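Local coordinates for sortase B (Clostridium perfringens, PDB 5YFK), which is a class B sortase, a cysteine transpeptidase that as in its family probably joins secreted proteins to the cell wall, at residues 135-140 with 149-154; 176-181 with 197-202. The protein carries 1 engineered substitution. One frame throughout, in Å; residues are numbered along the deposited sequence.

Interaction 1: residues 135-140 with 149-154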
loop_
_atom_site.group_PDB
_atom_site.type_symbol
_atom_site.label_atom_id
_atom_site.label_comp_id
_atom_site.label_asym_id
_atom_site.label_seq_id
_atom_site.Cartn_x
_atom_site.Cartn_y
_atom_site.Cartn_z
ATOM N N ALA A 135 2.945 17.516 4.198
ATOM C CA ALA A 135 3.685 17.246 5.429
ATOM C C ALA A 135 4.112 15.790 5.527
ATOM O O ALA A 135 5.155 15.480 6.126
ATOM C CB ALA A 135 2.843 17.617 6.634
ATOM N N ASN A 136 3.365 14.912 4.856
ATOM C CA ASN A 136 3.570 13.475 4.965
ATOM C C ASN A 136 3.862 12.815 3.619
ATOM O O ASN A 136 2.970 12.666 2.784
ATOM C CB ASN A 136 2.355 12.846 5.615
ATOM C CG ASN A 136 2.101 13.409 7.011
ATOM O OD1 ASN A 136 2.870 13.173 7.938
ATOM N ND2 ASN A 136 1.122 14.269 7.119
ATOM N N LYS A 137 5.150 12.679 3.334
ATOM C CA LYS A 137 5.625 12.430 1.977
ATOM C C LYS A 137 5.829 10.919 1.718
ATOM O O LYS A 137 5.955 10.510 0.566
ATOM C CB LYS A 137 6.949 13.171 1.745
ATOM C CG LYS A 137 6.822 14.682 1.634
ATOM C CD LYS A 137 8.181 15.289 1.303
ATOM C CE LYS A 137 8.148 16.802 1.399
ATOM N NZ LYS A 137 9.484 17.372 1.076
ATOM N N TYR A 138 6.134 10.159 2.764
ATOM C CA TYR A 138 6.836 8.875 2.575
ATOM C C TYR A 138 6.035 7.673 2.998
ATOM O O TYR A 138 5.340 7.695 4.019
ATOM C CB TYR A 138 8.161 8.849 3.311
ATOM C CG TYR A 138 9.054 9.970 2.900
ATOM C CD1 TYR A 138 9.508 10.080 1.591
ATOM C CD2 TYR A 138 9.383 10.964 3.803
ATOM C CE1 TYR A 138 10.278 11.149 1.197
ATOM C CE2 TYR A 138 10.089 12.080 3.392
ATOM C CZ TYR A 138 10.582 12.134 2.112
ATOM O OH TYR A 138 11.283 13.244 1.718
ATOM N N VAL A 139 6.159 6.630 2.182
ATOM C CA VAL A 139 5.714 5.272 2.514
ATOM C C VAL A 139 6.956 4.372 2.584
ATOM O O VAL A 139 7.834 4.392 1.708
ATOM C CB VAL A 139 4.734 4.738 1.454
ATOM C CG1 VAL A 139 4.206 3.355 1.796
ATOM C CG2 VAL A 139 3.592 5.694 1.246
ATOM N N THR A 140 7.094 3.683 3.698
ATOM C CA THR A 140 8.178 2.730 3.889
ATOM C C THR A 140 7.710 1.280 3.734
ATOM O O THR A 140 6.674 0.906 4.268
ATOM C CB THR A 140 8.792 2.939 5.286
ATOM O OG1 THR A 140 8.979 4.342 5.501
ATOM C CG2 THR A 140 10.153 2.255 5.384
ATOM N N THR A 149 11.946 3.112 0.515
ATOM C CA THR A 149 11.143 4.315 0.709
ATOM C C THR A 149 10.538 4.797 -0.612
ATOM O O THR A 149 11.213 4.824 -1.624
ATOM C CB THR A 149 12.000 5.443 1.297
ATOM O OG1 THR A 149 12.646 4.970 2.484
ATOM C CG2 THR A 149 11.138 6.659 1.630
ATOM N N PHE A 150 9.263 5.173 -0.565
ATOM C CA PHE A 150 8.524 5.698 -1.722
ATOM C C PHE A 150 7.942 7.082 -1.405
ATOM O O PHE A 150 7.489 7.331 -0.281
ATOM C CB PHE A 150 7.377 4.738 -2.050
ATOM C CG PHE A 150 7.840 3.417 -2.599
ATOM C CD1 PHE A 150 8.307 2.433 -1.745
ATOM C CD2 PHE A 150 7.621 3.093 -3.930
ATOM C CE1 PHE A 150 8.694 1.193 -2.252
ATOM C CE2 PHE A 150 8.141 1.921 -4.467
ATOM C CZ PHE A 150 8.688 0.970 -3.615
ATOM N N GLU A 151 8.138 8.048 -2.300
ATOM C CA GLU A 151 7.621 9.374 -2.044
ATOM C C GLU A 151 6.322 9.592 -2.814
ATOM O O GLU A 151 6.256 9.336 -3.993
ATOM C CB GLU A 151 8.619 10.462 -2.428
ATOM C CG GLU A 151 8.159 11.824 -1.974
ATOM C CD GLU A 151 9.116 12.940 -2.347
ATOM O OE1 GLU A 151 10.281 12.640 -2.667
ATOM O OE2 GLU A 151 8.754 14.105 -2.076
ATOM N N ILE A 152 5.280 9.940 -2.075
ATOM C CA ILE A 152 3.931 10.127 -2.623
ATOM C C ILE A 152 3.938 11.322 -3.536
ATOM O O ILE A 152 4.397 12.404 -3.131
ATOM C CB ILE A 152 2.914 10.390 -1.499
ATOM C CG1 ILE A 152 2.746 9.113 -0.675
ATOM C CG2 ILE A 152 1.580 10.832 -2.094
ATOM C CD1 ILE A 152 2.035 9.316 0.642
ATOM N N PHE A 153 3.441 11.129 -4.750
ATOM C CA PHE A 153 3.387 12.209 -5.755
ATOM C C PHE A 153 1.960 12.444 -6.285
ATOM O O PHE A 153 1.704 13.402 -7.019
ATOM C CB PHE A 153 4.396 11.957 -6.892
ATOM C CG PHE A 153 4.080 10.779 -7.761
ATOM C CD1 PHE A 153 3.199 10.901 -8.818
ATOM C CD2 PHE A 153 4.524 9.498 -7.401
ATOM C CE1 PHE A 153 2.808 9.792 -9.545
ATOM C CE2 PHE A 153 4.236 8.408 -8.197
ATOM C CZ PHE A 153 3.421 8.567 -9.313
ATOM N N SER A 154 1.075 11.489 -6.043
ATOM C CA SER A 154 -0.310 11.610 -6.549
ATOM C C SER A 154 -1.308 11.185 -5.494
ATOM O O SER A 154 -1.158 10.136 -4.885
ATOM C CB SER A 154 -0.516 10.773 -7.802
ATOM O OG SER A 154 -1.852 10.923 -8.282
HETATM O O HOH W 1 11.462 5.379 4.840
#
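Residues 138-140 and 149-154 run antiparallel in the beta hairpin 138-143/146-159 of the eight-stranded beta-barrel of the sortase fold, and one face of this hairpin carries Tyr-138, Thr-149 and Glu-151. Tyr-138 has CG anti to its carbonyl carbon (chi1 -57°), which brings the CD1/CE1 side of the ring alongside the neighbouring strand, with Phe-150 O at the ring edge. Its CD1 meets Thr-149 CG2 at 3.8 Å, the two side chains crossing obliquely. Further out, Tyr-138 CE1 lies 3.9 Å from Glu-151 CG; the extended glutamate runs alongside the tyrosine in the same direction, its carboxylate plane turned 57° from the ring. Lys-137 covers one face of that ring, its CB 3.6 Å above the plane and over the centre. The lysine then extends beside Glu-151, yet Lys-137 NZ stays 4.6 Å from Glu-151 OE2, so the opposite charges are near without forming a salt bridge; Arg-192 NE makes a long, weak ion pair with Glu-151 OE2.

The other face carries Val-139 and Phe-150. The Val-139 and Ile-152 side chains cross at about a right angle, with Val-139 CG2, anti to the carbonyl carbon, 4.0 Å from Ile-152 CD1, while the Phe-150 ring presents its edge to Val-139 O and packs on Leu-204 and Ala-222. Contacts of Val-139 with Ile-59 and Val-61 continue this apolar layer to strand 55-61.

Register is fixed by the backbone. Val-139 and Phe-150 form a hydrogen-bonded pair with both N-H...O bonds made, and Ile-152 N donates to Lys-137 O almost straight, at 169°. At the non-hydrogen-bonded pair Thr-140/Thr-149, one water spans the two hydroxyls, 2.8 Å from Thr-140 OG1 and 2.7 Å from Thr-149 OG1.

Interaction 2: residues 176-181 with 197-202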
loop_
_atom_site.group_PDB
_atom_site.type_symbol
_atom_site.label_atom_id
_atom_site.label_comp_id
_atom_site.label_asym_id
_atom_site.label_seq_id
_atom_site.Cartn_x
_atom_site.Cartn_y
_atom_site.Cartn_z
ATOM N N ASP A 176 4.739 3.000 -22.948
ATOM C CA ASP A 176 3.457 2.689 -22.314
ATOM C C ASP A 176 3.507 3.006 -20.828
ATOM O O ASP A 176 2.552 3.523 -20.266
ATOM C CB ASP A 176 3.118 1.212 -22.498
ATOM C CG ASP A 176 2.744 0.863 -23.937
ATOM O OD1 ASP A 176 2.710 1.770 -24.800
ATOM O OD2 ASP A 176 2.460 -0.328 -24.198
ATOM N N TYR A 177 4.643 2.721 -20.201
ATOM C CA TYR A 177 4.825 3.022 -18.769
ATOM C C TYR A 177 4.918 4.516 -18.524
ATOM O O TYR A 177 4.362 5.040 -17.560
ATOM C CB TYR A 177 6.087 2.347 -18.267
ATOM C CG TYR A 177 6.326 2.489 -16.772
ATOM C CD1 TYR A 177 5.297 2.315 -15.857
ATOM C CD2 TYR A 177 7.554 2.902 -16.297
ATOM C CE1 TYR A 177 5.534 2.387 -14.493
ATOM C CE2 TYR A 177 7.790 3.035 -14.946
ATOM C CZ TYR A 177 6.785 2.761 -14.044
ATOM O OH TYR A 177 7.036 2.964 -12.697
ATOM N N GLU A 178 5.670 5.212 -19.363
ATOM C CA GLU A 178 5.766 6.632 -19.220
ATOM C C GLU A 178 4.372 7.276 -19.325
ATOM O O GLU A 178 4.016 8.179 -18.568
ATOM C CB GLU A 178 6.702 7.211 -20.273
ATOM C CG GLU A 178 6.882 8.713 -20.145
ATOM C CD GLU A 178 7.519 9.135 -18.828
ATOM O OE1 GLU A 178 8.019 8.262 -18.089
ATOM O OE2 GLU A 178 7.520 10.346 -18.521
ATOM N N LYS A 179 3.582 6.776 -20.255
ATOM C CA LYS A 179 2.226 7.273 -20.448
ATOM C C LYS A 179 1.409 7.053 -19.166
ATOM O O LYS A 179 0.627 7.917 -18.748
ATOM C CB LYS A 179 1.587 6.531 -21.622
ATOM C CG LYS A 179 0.126 6.893 -21.875
ATOM C CD LYS A 179 -0.356 6.393 -23.237
ATOM C CE LYS A 179 -1.296 5.199 -23.104
ATOM N NZ LYS A 179 -0.679 3.929 -23.591
ATOM N N TYR A 180 1.533 5.856 -18.591
ATOM C CA TYR A 180 0.866 5.550 -17.312
ATOM C C TYR A 180 1.267 6.494 -16.182
ATOM O O TYR A 180 0.412 7.005 -15.434
ATOM C CB TYR A 180 1.174 4.112 -16.894
ATOM C CG TYR A 180 0.372 3.664 -15.686
ATOM C CD1 TYR A 180 -0.969 3.311 -15.809
ATOM C CD2 TYR A 180 0.945 3.603 -14.421
ATOM C CE1 TYR A 180 -1.673 2.801 -14.733
ATOM C CE2 TYR A 180 0.239 3.122 -13.325
ATOM C CZ TYR A 180 -1.080 2.759 -13.471
ATOM O OH TYR A 180 -1.809 2.318 -12.378
ATOM N N LEU A 181 2.566 6.747 -16.056
ATOM C CA LEU A 181 3.073 7.625 -15.012
ATOM C C LEU A 181 2.478 9.018 -15.173
ATOM O O LEU A 181 2.054 9.637 -14.204
ATOM C CB LEU A 181 4.601 7.694 -15.039
ATOM C CG LEU A 181 5.286 6.379 -14.629
ATOM C CD1 LEU A 181 6.794 6.489 -14.705
ATOM C CD2 LEU A 181 4.844 5.989 -13.229
ATOM N N LEU A 197 9.686 12.505 -11.875
ATOM C CA LEU A 197 8.988 11.278 -12.190
ATOM C C LEU A 197 9.361 10.880 -13.622
ATOM O O LEU A 197 9.327 11.718 -14.546
ATOM C CB LEU A 197 7.472 11.458 -12.062
ATOM C CG LEU A 197 6.657 10.163 -12.167
ATOM C CD1 LEU A 197 6.997 9.186 -11.055
ATOM C CD2 LEU A 197 5.151 10.437 -12.212
ATOM N N ASN A 198 9.785 9.634 -13.786
ATOM C CA ASN A 198 10.291 9.169 -15.079
ATOM C C ASN A 198 10.235 7.653 -15.244
ATOM O O ASN A 198 10.019 6.912 -14.294
ATOM C CB ASN A 198 11.709 9.705 -15.299
ATOM C CG ASN A 198 12.762 8.940 -14.521
ATOM O OD1 ASN A 198 13.286 7.932 -15.004
ATOM N ND2 ASN A 198 13.123 9.434 -13.360
ATOM N N SER A 199 10.385 7.180 -16.480
ATOM C CA SER A 199 10.087 5.799 -16.795
ATOM C C SER A 199 11.088 4.805 -16.188
ATOM O O SER A 199 10.833 3.603 -16.166
ATOM C CB SER A 199 10.061 5.631 -18.315
ATOM O OG SER A 199 11.383 5.540 -18.807
ATOM N N ASN A 200 12.156 5.288 -15.571
ATOM C CA ASN A 200 13.007 4.377 -14.805
ATOM C C ASN A 200 12.478 4.093 -13.411
ATOM O O ASN A 200 12.998 3.224 -12.715
ATOM C CB ASN A 200 14.422 4.933 -14.666
ATOM C CG ASN A 200 15.120 5.081 -15.992
ATOM O OD1 ASN A 200 15.102 4.169 -16.822
ATOM N ND2 ASN A 200 15.634 6.276 -16.245
ATOM N N ASP A 201 11.451 4.821 -12.993
ATOM C CA ASP A 201 10.991 4.733 -11.620
ATOM C C ASP A 201 10.200 3.452 -11.342
ATOM O O ASP A 201 9.673 2.790 -12.255
ATOM C CB ASP A 201 10.129 5.946 -11.260
ATOM C CG ASP A 201 10.948 7.209 -11.058
ATOM O OD1 ASP A 201 12.034 7.121 -10.448
ATOM O OD2 ASP A 201 10.440 8.306 -11.397
ATOM N N ARG A 202 10.160 3.090 -10.068
ATOM C CA ARG A 202 9.267 2.036 -9.610
ATOM C C ARG A 202 8.238 2.663 -8.691
ATOM O O ARG A 202 8.587 3.470 -7.823
ATOM C CB ARG A 202 10.044 0.964 -8.843
ATOM C CG ARG A 202 9.161 -0.239 -8.551
ATOM C CD ARG A 202 9.899 -1.385 -7.883
ATOM N NE ARG A 202 9.179 -2.630 -8.145
ATOM C CZ ARG A 202 9.528 -3.825 -7.677
ATOM N NH1 ARG A 202 8.914 -4.913 -8.128
ATOM N NH2 ARG A 202 10.434 -3.922 -6.716
#
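Tyr-177 and Glu-178 both set CG anti to the backbone N (chi1 -175° for the tyrosine), and from there they diverge: the tyrosine ring reaches straight out from helix 174-186, whereas the glutamate bends at chi2 (62°) and brings OE1 up against Ser-199. Leu-181, one turn on, has CG anti to the carbonyl carbon instead, and lays CD1 3.6 Å above the Tyr-177 ring, offset toward its rim.

The ring edge faces the loop. Ser-199 O lies in the ring plane, 3.3 Å from Tyr-177 CE2, and beyond it Tyr-177 OH donates to Asp-201 O at 2.7 Å. That donor sits well above the carbonyl plane, 58° out of it. The receiving backbone is a type I beta turn, Asn-198 to Asp-201, in the loop that leads from helix 174-186 of the sortase domain into strand 203-210. An Asx turn is built into it: Asn-198 OD1 accepts from Asn-200 N. Asp-201 OD2 takes the N-H of Asn-198 and also forms a salt bridge with Lys-223, which ties the turn to strand 216-225.

Glu-178 OE1 comes to 3.1 Å from Ser-199 N, but the angle is too poor for a hydrogen bond; it also rests against Ser-199 CB. Leu-181 CD1 touches the backbone carbonyl of Asn-198, 3.3 Å from Asn-198 O, while the apolar contact is Leu-197 CD2 with Leu-181 CB at 4.0 Å. Ile-203 lies against both Tyr-177 and Leu-181 where the loop enters its strand.

Interaction 1 closes before interaction 2 opens along the chain, and their centres are about 17 Å apart within one sortase domain. Strand 146-159 runs antiparallel to strand 216-225, which in turn pairs with strand 203-210, and the 197-202 loop feeds directly into that last strand. The two contacts also touch directly: Phe-153 CE1 lies 3.6 Å from Leu-197 CD2, and Phe-150 CE2 lies 3.7 Å from Arg-202 O. Ile-203 extends the link, touching Phe-153 as well as Tyr-177. The loop that follows helix 174-186 thus packs against side chains of strand 146-159, away from the predicted active-site residues.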